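Local coordinates for protein of unknown function (PDB 2Q9R) that is of unknown function but forms an all-helical DUF416-family fold, pairs with a second copy of itself, and was crystallised with benzoic acid bound, at residues S124-E133 and F148-E158; A24-Y35 and P94-L105. All blocks are in the same frame, centred on the assembly; numbering follows the deposited sequence.

How the contacts relate
The comparison illustrates how chemistry follows depth in a helical bundle. Contact 2 joins helices 17-42 and 92-111, antiparallel but strongly inclined; its centre lies about 4 Å from the centre of the chain, and it is almost wholly apolar, with small residues and one bridging water. Contact 1, nearly antiparallel, sets helix 120-136 against helix 153-170 and the end of helix 142-150. Its centre is about 14 Å from the chain centre, largely buried but beside the second subunit, and its hydrophobic seam adds a carboxylate, a serine and a histidine that hydrogen-bonds benzoic acid. The contacts share no helix but touch: E158 forms a salt bridge with R30, and T127 probably a hydrogen bond with D97.

Contact 1 (S124-E133 and F148-E158); sequences SSSTVANYIE and FVFAHEVMEEE. With BEZ (benzoic acid), chain E.
A benzoic acid site at the subunit interface borders this contact, where I132 presses its CG2 methyl onto the imidazole of H152. The methyl lies 3.6 Å from the ring centroid, 5° off the normal, a CH-pi contact centred on one face. NE2 donates an almost straight hydrogen bond (174°) to O1 of the benzoic acid, 2.6 Å away, while ND1 bonds F148 O in the ring plane. The imidazole, gripped at both nitrogens, is fixed in rotation. I132 CD1 reaches H152 CB at 3.6 Å. S136 OG also bonds the ligand, and L37 and I197 of the second subunit pack on F148 and H152.

H152 N-caps helix 153-170; segments 153-158 and 124-133 run antiparallel (173°) as neighbours in the helical bundle. In knobs-into-holes fashion selenomethionine M155 fits among S125, V128, A129 and I132; bent at chi2 and chi3, its chain brings CE to 3.7 Å from A129 N. V128 and V154 meet tip to tip through their CG1 methyls. E158 OE2 accepts a very short hydrogen bond, 2.5 Å, from S124 OG. Q162 donates to OE2 and R30 salt-bridges OE1, so both oxygens of this buried carboxylate are held, probably ionised.

Contact 2 (A24-Y35 and P94-L105); sequences ATALCQRMLPNY and PAMDAVVAISTL
M31, a selenomethionine, reaches obliquely across helix 92-111 toward A101 with its chain extended beyond CG, laying SE 3.5 Å from A101 CB while its own CB rests 4.0 Å from A98 CB. CG stands anti to the carbonyl carbon (chi1 -61°), which lets the long chain run on past these two alanines. One turn earlier C28 points SG at the same A101 methyl from another direction, and its CB meets CG1 of I102. A101 CB is therefore shared between sulfur and selenium.

L105 closes this end: the L105 and T25 side chains cross at about a right angle, with CD2 3.5 Å from T25 OG1, whose polar partner is Q21 O within its own helix, and CD1 reaches A24 CB. In the bundle, segments 24-35 and 94-105 pack inclined antiparallel, crossing at -144° with axes 7.8 Å apart, a close approach consistent with the small side chains of A98 and A101, which point at the partner helix, and of A95 beside them.

At the other end Y35 turns its ring so that A95 O lies at the edge, in plane, 3.5 Å from CD2; CE2 comes obliquely to V99 CG1. The hydroxyl is bound by N80 O. At the kink of helix 17-42, at P33 and N34, the N34 side chain crosses P94 at about a right angle, CB to CB. A water accepts from N34 ND2 and donates to P94 O, each at 2.8 Å, where both residues line the pocket of another benzoic acid molecule than the one on H152. N194 OD1 takes a further bond from ND2, and S193 OG bonds OD1.

Contact 1 (S124-E133 and F148-E158)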
loop_
_atom_site.group_PDB
_atom_site.type_symbol
_atom_site.label_atom_id
_atom_site.label_comp_id
_atom_site.label_asym_id
_atom_site.label_seq_id
_atom_site.Cartn_x
_atom_site.Cartn_y
_atom_site.Cartn_z
ATOM N N SER A 124 -5.964 0.500 15.151
ATOM C CA SER A 124 -5.430 -0.112 13.943
ATOM C C SER A 124 -5.766 0.710 12.734
ATOM O O SER A 124 -4.876 0.954 11.922
ATOM C CB SER A 124 -5.949 -1.541 13.753
ATOM O OG SER A 124 -5.326 -2.160 12.630
ATOM N N SER A 125 -7.035 1.136 12.611
ATOM C CA SER A 125 -7.424 1.883 11.461
ATOM C C SER A 125 -6.829 3.294 11.450
ATOM O O SER A 125 -6.508 3.835 10.379
ATOM C CB SER A 125 -8.944 1.858 11.238
ATOM O OG SER A 125 -9.618 2.353 12.354
ATOM N N SER A 126 -6.673 3.904 12.608
ATOM C CA SER A 126 -6.074 5.236 12.635
ATOM C C SER A 126 -4.628 5.240 12.183
ATOM O O SER A 126 -4.175 6.196 11.568
ATOM C CB SER A 126 -6.143 5.805 14.043
ATOM O OG SER A 126 -7.499 5.832 14.437
ATOM N N THR A 127 -3.887 4.191 12.535
ATOM C CA THR A 127 -2.514 4.078 12.090
ATOM C C THR A 127 -2.465 4.174 10.570
ATOM O O THR A 127 -1.635 4.891 9.978
ATOM C CB THR A 127 -1.842 2.757 12.605
ATOM O OG1 THR A 127 -1.864 2.769 14.031
ATOM C CG2 THR A 127 -0.418 2.671 12.160
ATOM N N VAL A 128 -3.388 3.478 9.939
ATOM C CA VAL A 128 -3.459 3.485 8.449
ATOM C C VAL A 128 -3.876 4.862 7.884
ATOM O O VAL A 128 -3.265 5.370 6.938
ATOM C CB VAL A 128 -4.397 2.412 7.939
ATOM C CG1 VAL A 128 -4.409 2.444 6.371
ATOM C CG2 VAL A 128 -3.944 1.066 8.479
ATOM N N ALA A 129 -4.896 5.481 8.464
ATOM C CA ALA A 129 -5.275 6.832 8.011
ATOM C C ALA A 129 -4.136 7.832 8.197
ATOM O O ALA A 129 -3.953 8.696 7.359
ATOM C CB ALA A 129 -6.504 7.301 8.729
ATOM N N ASN A 130 -3.387 7.727 9.297
ATOM C CA ASN A 130 -2.346 8.706 9.622
ATOM C C ASN A 130 -1.196 8.589 8.648
ATOM O O ASN A 130 -0.636 9.599 8.214
ATOM C CB ASN A 130 -1.805 8.522 11.040
ATOM C CG ASN A 130 -2.765 8.959 12.096
ATOM O OD1 ASN A 130 -3.692 9.739 11.849
ATOM N ND2 ASN A 130 -2.568 8.445 13.294
ATOM N N TYR A 131 -0.894 7.348 8.277
ATOM C CA TYR A 131 0.094 7.034 7.250
ATOM C C TYR A 131 -0.270 7.687 5.930
ATOM O O TYR A 131 0.547 8.388 5.352
ATOM C CB TYR A 131 0.228 5.516 7.078
ATOM C CG TYR A 131 1.257 5.106 6.052
ATOM C CD1 TYR A 131 2.599 5.179 6.344
ATOM C CD2 TYR A 131 0.890 4.647 4.789
ATOM C CE1 TYR A 131 3.543 4.826 5.419
ATOM C CE2 TYR A 131 1.845 4.279 3.843
ATOM C CZ TYR A 131 3.171 4.364 4.188
ATOM O OH TYR A 131 4.172 4.026 3.330
ATOM N N ILE A 132 -1.511 7.479 5.485
ATOM C CA ILE A 132 -2.022 8.077 4.243
ATOM C C ILE A 132 -2.035 9.588 4.338
ATOM O O ILE A 132 -1.579 10.280 3.422
ATOM C CB ILE A 132 -3.430 7.593 3.938
ATOM C CG1 ILE A 132 -3.415 6.091 3.591
ATOM C CG2 ILE A 132 -4.067 8.446 2.812
ATOM C CD1 ILE A 132 -4.767 5.415 3.576
ATOM N N GLU A 133 -2.512 10.096 5.468
ATOM C CA GLU A 133 -2.665 11.551 5.649
ATOM C C GLU A 133 -1.321 12.268 5.856
ATOM O O GLU A 133 -1.189 13.440 5.500
ATOM C CB GLU A 133 -3.660 11.878 6.765
ATOM C CG GLU A 133 -5.132 11.711 6.401
ATOM C CD GLU A 133 -6.012 11.509 7.633
ATOM O OE1 GLU A 133 -5.603 11.900 8.731
ATOM O OE2 GLU A 133 -7.089 10.907 7.553
ATOM N N PHE A 148 -11.348 10.185 0.259
ATOM C CA PHE A 148 -9.973 10.301 -0.198
ATOM C C PHE A 148 -9.080 9.246 0.452
ATOM O O PHE A 148 -8.293 8.578 -0.216
ATOM C CB PHE A 148 -9.428 11.689 0.121
ATOM C CG PHE A 148 -7.989 11.852 -0.195
ATOM C CD1 PHE A 148 -7.583 12.134 -1.482
ATOM C CD2 PHE A 148 -7.030 11.733 0.797
ATOM C CE1 PHE A 148 -6.231 12.281 -1.780
ATOM C CE2 PHE A 148 -5.694 11.907 0.516
ATOM C CZ PHE A 148 -5.281 12.158 -0.772
ATOM N N VAL A 149 -9.221 9.072 1.754
ATOM C CA VAL A 149 -8.453 8.037 2.448
ATOM C C VAL A 149 -8.783 6.637 1.881
ATOM O O VAL A 149 -7.875 5.821 1.609
ATOM C CB VAL A 149 -8.662 8.126 3.977
ATOM C CG1 VAL A 149 -7.920 7.002 4.689
ATOM C CG2 VAL A 149 -8.180 9.511 4.508
ATOM N N PHE A 150 -10.061 6.351 1.651
ATOM C CA PHE A 150 -10.432 5.018 1.168
ATOM C C PHE A 150 -10.087 4.768 -0.290
ATOM O O PHE A 150 -10.213 3.634 -0.753
ATOM C CB PHE A 150 -11.909 4.683 1.448
ATOM C CG PHE A 150 -12.143 4.191 2.845
ATOM C CD1 PHE A 150 -12.246 5.100 3.905
ATOM C CD2 PHE A 150 -12.211 2.828 3.125
ATOM C CE1 PHE A 150 -12.438 4.678 5.208
ATOM C CE2 PHE A 150 -12.396 2.392 4.449
ATOM C CZ PHE A 150 -12.507 3.332 5.494
ATOM N N ALA A 151 -9.642 5.794 -1.023
ATOM C CA ALA A 151 -9.171 5.597 -2.392
ATOM C C ALA A 151 -7.799 4.937 -2.384
ATOM O O ALA A 151 -7.250 4.660 -3.437
ATOM C CB ALA A 151 -9.077 6.917 -3.096
ATOM N N HIS A 152 -7.219 4.748 -1.195
ATOM C CA HIS A 152 -5.896 4.165 -1.076
ATOM C C HIS A 152 -6.034 2.698 -0.705
ATOM O O HIS A 152 -6.687 2.377 0.241
ATOM C CB HIS A 152 -5.115 4.868 0.016
ATOM C CG HIS A 152 -4.738 6.279 -0.318
ATOM N ND1 HIS A 152 -5.669 7.290 -0.411
ATOM C CD2 HIS A 152 -3.533 6.851 -0.561
ATOM C CE1 HIS A 152 -5.057 8.410 -0.750
ATOM N NE2 HIS A 152 -3.763 8.174 -0.844
ATOM N N GLU A 153 -5.410 1.821 -1.473
ATOM C CA GLU A 153 -5.616 0.385 -1.297
ATOM C C GLU A 153 -5.318 -0.130 0.126
ATOM O O GLU A 153 -6.009 -1.026 0.635
ATOM C CB GLU A 153 -4.784 -0.362 -2.333
ATOM C CG GLU A 153 -5.056 -1.853 -2.426
ATOM C CD GLU A 153 -6.391 -2.203 -3.046
ATOM O OE1 GLU A 153 -7.084 -1.319 -3.612
ATOM O OE2 GLU A 153 -6.751 -3.399 -2.979
ATOM N N VAL A 154 -4.303 0.425 0.770
ATOM C CA VAL A 154 -3.988 0.014 2.125
ATOM C C VAL A 154 -5.173 0.230 3.090
ATOM O O VAL A 154 -5.390 -0.584 3.991
ATOM C CB VAL A 154 -2.694 0.716 2.604
ATOM C CG1 VAL A 154 -2.950 2.172 2.905
ATOM C CG2 VAL A 154 -2.070 0.013 3.762
HETATM N N MSE A 155 -5.946 1.310 2.914
HETATM C CA MSE A 155 -7.090 1.502 3.796
HETATM C C MSE A 155 -8.222 0.523 3.462
HETATM O O MSE A 155 -8.912 0.013 4.355
HETATM C CB MSE A 155 -7.640 2.925 3.773
HETATM C CG MSE A 155 -8.868 3.079 4.691
HETATM SE SE MSE A 155 -8.507 2.689 6.560
HETATM C CE MSE A 155 -7.812 4.198 6.594
ATOM N N GLU A 156 -8.444 0.281 2.184
ATOM C CA GLU A 156 -9.471 -0.659 1.772
ATOM C C GLU A 156 -9.138 -2.041 2.312
ATOM O O GLU A 156 -10.022 -2.768 2.717
ATOM C CB GLU A 156 -9.556 -0.720 0.239
ATOM C CG GLU A 156 -10.753 -1.522 -0.280
ATOM C CD GLU A 156 -12.117 -0.960 0.213
ATOM O OE1 GLU A 156 -12.299 0.301 0.252
ATOM O OE2 GLU A 156 -12.997 -1.795 0.569
ATOM N N GLU A 157 -7.857 -2.394 2.318
ATOM C CA GLU A 157 -7.383 -3.657 2.880
ATOM C C GLU A 157 -7.594 -3.735 4.379
ATOM O O GLU A 157 -8.022 -4.759 4.910
ATOM C CB GLU A 157 -5.914 -3.872 2.502
ATOM C CG GLU A 157 -5.806 -4.384 1.069
ATOM C CD GLU A 157 -4.391 -4.683 0.565
ATOM O OE1 GLU A 157 -3.420 -4.663 1.363
ATOM O OE2 GLU A 157 -4.253 -4.956 -0.658
ATOM N N GLU A 158 -7.297 -2.645 5.072
ATOM C CA GLU A 158 -7.614 -2.559 6.487
ATOM C C GLU A 158 -9.081 -2.855 6.771
ATOM O O GLU A 158 -9.409 -3.706 7.609
ATOM C CB GLU A 158 -7.202 -1.194 7.040
ATOM C CG GLU A 158 -7.493 -0.974 8.530
ATOM C CD GLU A 158 -6.560 -1.740 9.471
ATOM O OE1 GLU A 158 -5.590 -2.362 9.013
ATOM O OE2 GLU A 158 -6.812 -1.720 10.691
HETATM C C BEZ E . -2.001 10.989 -2.189
HETATM O O1 BEZ E . -1.968 9.860 -1.602
HETATM O O2 BEZ E . -1.788 12.081 -1.579
HETATM C C1 BEZ E . -2.317 11.040 -3.644
HETATM C C2 BEZ E . -3.124 12.082 -4.159
HETATM C C3 BEZ E . -3.405 12.094 -5.524
HETATM C C4 BEZ E . -2.887 11.104 -6.354
HETATM C C5 BEZ E . -2.093 10.080 -5.832
HETATM C C6 BEZ E . -1.790 10.046 -4.460
#

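Contact 2 (A24-Y35 and P94-L105)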
loop_
_atom_site.group_PDB
_atom_site.type_symbol
_atom_site.label_atom_id
_atom_site.label_comp_id
_atom_site.label_asym_id
_atom_site.label_seq_id
_atom_site.Cartn_x
_atom_site.Cartn_y
_atom_site.Cartn_z
ATOM N N ALA A 24 -8.895 -8.487 18.874
ATOM C CA ALA A 24 -7.870 -7.487 19.229
ATOM C C ALA A 24 -6.451 -8.085 19.255
ATOM O O ALA A 24 -5.475 -7.463 18.796
ATOM C CB ALA A 24 -8.235 -6.850 20.620
ATOM N N THR A 25 -6.321 -9.314 19.731
ATOM C CA THR A 25 -5.023 -10.003 19.708
ATOM C C THR A 25 -4.523 -10.150 18.279
ATOM O O THR A 25 -3.378 -9.826 18.014
ATOM C CB THR A 25 -5.104 -11.350 20.387
ATOM O OG1 THR A 25 -5.565 -11.102 21.726
ATOM C CG2 THR A 25 -3.723 -12.084 20.461
ATOM N N ALA A 26 -5.398 -10.631 17.392
ATOM C CA ALA A 26 -5.066 -10.791 15.967
ATOM C C ALA A 26 -4.613 -9.444 15.333
ATOM O O ALA A 26 -3.629 -9.381 14.575
ATOM C CB ALA A 26 -6.287 -11.380 15.214
ATOM N N LEU A 27 -5.362 -8.374 15.584
ATOM C CA LEU A 27 -4.943 -7.047 15.147
ATOM C C LEU A 27 -3.589 -6.610 15.736
ATOM O O LEU A 27 -2.815 -5.969 15.073
ATOM C CB LEU A 27 -6.025 -5.980 15.445
ATOM C CG LEU A 27 -7.312 -6.036 14.621
ATOM C CD1 LEU A 27 -8.142 -4.783 14.866
ATOM C CD2 LEU A 27 -7.049 -6.290 13.067
ATOM N N CYS A 28 -3.289 -6.941 16.970
ATOM C CA CYS A 28 -2.036 -6.488 17.565
ATOM C C CYS A 28 -0.880 -7.231 16.960
ATOM O O CYS A 28 0.163 -6.664 16.769
ATOM C CB CYS A 28 -2.014 -6.689 19.066
ATOM S SG CYS A 28 -3.016 -5.526 19.972
ATOM N N GLN A 29 -1.080 -8.523 16.691
ATOM C CA GLN A 29 -0.070 -9.327 16.066
ATOM C C GLN A 29 0.285 -8.737 14.700
ATOM O O GLN A 29 1.423 -8.680 14.356
ATOM C CB GLN A 29 -0.520 -10.775 15.904
ATOM C CG GLN A 29 0.477 -11.647 15.182
ATOM C CD GLN A 29 1.695 -11.925 16.008
ATOM O OE1 GLN A 29 1.554 -12.327 17.123
ATOM N NE2 GLN A 29 2.889 -11.689 15.482
ATOM N N ARG A 30 -0.715 -8.318 13.949
ATOM C CA ARG A 30 -0.525 -7.793 12.615
ATOM C C ARG A 30 0.330 -6.507 12.545
ATOM O O ARG A 30 1.015 -6.273 11.562
ATOM C CB ARG A 30 -1.932 -7.597 12.005
ATOM C CG ARG A 30 -1.985 -7.075 10.615
ATOM C CD ARG A 30 -3.362 -7.354 10.017
ATOM N NE ARG A 30 -3.633 -6.573 8.837
ATOM C CZ ARG A 30 -4.291 -5.409 8.812
ATOM N NH1 ARG A 30 -4.766 -4.843 9.918
ATOM N NH2 ARG A 30 -4.477 -4.803 7.660
HETATM N N MSE A 31 0.301 -5.712 13.604
HETATM C CA MSE A 31 1.112 -4.507 13.729
HETATM C C MSE A 31 2.620 -4.733 14.016
HETATM O O MSE A 31 3.435 -3.814 13.817
HETATM C CB MSE A 31 0.559 -3.662 14.885
HETATM C CG MSE A 31 -0.891 -3.164 14.753
HETATM SE SE MSE A 31 -1.482 -2.400 16.425
HETATM C CE MSE A 31 -3.311 -2.684 16.231
ATOM N N LEU A 32 3.012 -5.925 14.476
ATOM C CA LEU A 32 4.387 -6.136 14.901
ATOM C C LEU A 32 5.500 -5.685 13.917
ATOM O O LEU A 32 6.515 -5.126 14.334
ATOM C CB LEU A 32 4.587 -7.600 15.287
ATOM C CG LEU A 32 5.933 -8.036 15.848
ATOM C CD1 LEU A 32 6.301 -7.196 17.115
ATOM C CD2 LEU A 32 5.922 -9.556 16.172
ATOM N N PRO A 33 5.361 -6.004 12.628
ATOM C CA PRO A 33 6.403 -5.567 11.684
ATOM C C PRO A 33 6.724 -4.077 11.717
ATOM O O PRO A 33 7.856 -3.673 11.449
ATOM C CB PRO A 33 5.830 -5.971 10.342
ATOM C CG PRO A 33 4.980 -7.170 10.663
ATOM C CD PRO A 33 4.321 -6.801 11.950
ATOM N N ASN A 34 5.730 -3.259 12.036
ATOM C CA ASN A 34 5.951 -1.853 12.130
ATOM C C ASN A 34 6.985 -1.553 13.221
ATOM O O ASN A 34 7.882 -0.737 13.035
ATOM C CB ASN A 34 4.639 -1.134 12.434
ATOM C CG ASN A 34 3.594 -1.274 11.329
ATOM O OD1 ASN A 34 3.898 -1.467 10.134
ATOM N ND2 ASN A 34 2.329 -1.176 11.735
ATOM N N TYR A 35 6.845 -2.193 14.372
ATOM C CA TYR A 35 7.778 -1.966 15.491
ATOM C C TYR A 35 9.144 -2.527 15.107
ATOM O O TYR A 35 10.180 -1.869 15.265
ATOM C CB TYR A 35 7.241 -2.530 16.804
ATOM C CG TYR A 35 8.110 -2.154 17.949
ATOM C CD1 TYR A 35 9.309 -2.852 18.195
ATOM C CD2 TYR A 35 7.782 -1.080 18.778
ATOM C CE1 TYR A 35 10.127 -2.500 19.191
ATOM C CE2 TYR A 35 8.599 -0.732 19.831
ATOM C CZ TYR A 35 9.764 -1.441 20.032
ATOM O OH TYR A 35 10.575 -1.062 21.044
ATOM N N PRO A 94 3.877 4.605 13.761
ATOM C CA PRO A 94 3.351 3.236 13.813
ATOM C C PRO A 94 3.986 2.308 14.866
ATOM O O PRO A 94 3.292 1.425 15.404
ATOM C CB PRO A 94 3.555 2.697 12.376
ATOM C CG PRO A 94 4.362 3.705 11.639
ATOM C CD PRO A 94 4.409 4.976 12.441
ATOM N N ALA A 95 5.279 2.477 15.145
ATOM C CA ALA A 95 5.957 1.691 16.187
ATOM C C ALA A 95 5.314 1.939 17.546
ATOM O O ALA A 95 4.986 0.991 18.254
ATOM C CB ALA A 95 7.460 2.003 16.232
HETATM N N MSE A 96 5.138 3.216 17.896
HETATM C CA MSE A 96 4.459 3.591 19.116
HETATM C C MSE A 96 3.063 2.980 19.233
HETATM O O MSE A 96 2.676 2.500 20.305
HETATM C CB MSE A 96 4.372 5.117 19.208
HETATM C CG MSE A 96 3.781 5.617 20.481
HETATM SE SE MSE A 96 3.647 7.519 20.475
HETATM C CE MSE A 96 4.778 8.024 18.788
ATOM N N ASP A 97 2.322 3.025 18.124
ATOM C CA ASP A 97 0.949 2.546 18.063
ATOM C C ASP A 97 0.910 1.033 18.307
ATOM O O ASP A 97 0.037 0.552 18.991
ATOM C CB ASP A 97 0.325 2.827 16.680
ATOM C CG ASP A 97 0.036 4.311 16.391
ATOM O OD1 ASP A 97 0.154 5.194 17.267
ATOM O OD2 ASP A 97 -0.394 4.582 15.241
ATOM N N ALA A 98 1.889 0.322 17.754
ATOM C CA ALA A 98 2.021 -1.134 17.905
ATOM C C ALA A 98 2.218 -1.532 19.351
ATOM O O ALA A 98 1.520 -2.404 19.854
ATOM C CB ALA A 98 3.174 -1.676 17.092
ATOM N N VAL A 99 3.171 -0.889 20.016
ATOM C CA VAL A 99 3.442 -1.235 21.438
ATOM C C VAL A 99 2.282 -0.732 22.310
ATOM O O VAL A 99 1.807 -1.460 23.226
ATOM C CB VAL A 99 4.910 -0.797 21.892
ATOM C CG1 VAL A 99 5.170 0.668 21.630
ATOM C CG2 VAL A 99 5.185 -1.151 23.361
ATOM N N VAL A 100 1.728 0.439 21.982
ATOM C CA VAL A 100 0.634 0.990 22.800
ATOM C C VAL A 100 -0.658 0.133 22.694
ATOM O O VAL A 100 -1.395 -0.057 23.686
ATOM C CB VAL A 100 0.359 2.492 22.479
ATOM C CG1 VAL A 100 -0.988 2.933 23.015
ATOM C CG2 VAL A 100 1.510 3.410 23.004
ATOM N N ALA A 101 -0.918 -0.407 21.519
ATOM C CA ALA A 101 -2.015 -1.398 21.338
ATOM C C ALA A 101 -1.883 -2.626 22.240
ATOM O O ALA A 101 -2.836 -3.072 22.847
ATOM C CB ALA A 101 -2.080 -1.841 19.871
ATOM N N ILE A 102 -0.686 -3.193 22.277
ATOM C CA ILE A 102 -0.439 -4.363 23.086
ATOM C C ILE A 102 -0.612 -3.990 24.545
ATOM O O ILE A 102 -1.280 -4.727 25.298
ATOM C CB ILE A 102 0.963 -4.973 22.807
ATOM C CG1 ILE A 102 1.008 -5.474 21.355
ATOM C CG2 ILE A 102 1.229 -6.103 23.783
ATOM C CD1 ILE A 102 2.424 -5.714 20.781
ATOM N N SER A 103 -0.073 -2.840 24.940
ATOM C CA SER A 103 -0.225 -2.389 26.317
ATOM C C SER A 103 -1.694 -2.192 26.685
ATOM O O SER A 103 -2.118 -2.598 27.752
ATOM C CB SER A 103 0.523 -1.083 26.567
ATOM O OG SER A 103 1.907 -1.201 26.292
ATOM N N THR A 104 -2.444 -1.508 25.815
ATOM C CA THR A 104 -3.883 -1.285 26.000
ATOM C C THR A 104 -4.651 -2.619 26.127
ATOM O O THR A 104 -5.456 -2.797 27.016
ATOM C CB THR A 104 -4.447 -0.465 24.824
ATOM O OG1 THR A 104 -3.702 0.755 24.714
ATOM C CG2 THR A 104 -5.942 -0.172 24.992
ATOM N N LEU A 105 -4.358 -3.575 25.259
ATOM C CA LEU A 105 -5.030 -4.887 25.341
ATOM C C LEU A 105 -4.721 -5.659 26.629
ATOM O O LEU A 105 -5.641 -6.232 27.267
ATOM C CB LEU A 105 -4.686 -5.714 24.091
ATOM C CG LEU A 105 -5.199 -7.141 24.098
ATOM C CD1 LEU A 105 -6.739 -7.193 24.396
ATOM C CD2 LEU A 105 -4.823 -7.793 22.760
HETATM O O HOH W 1 1.351 -0.265 14.208
#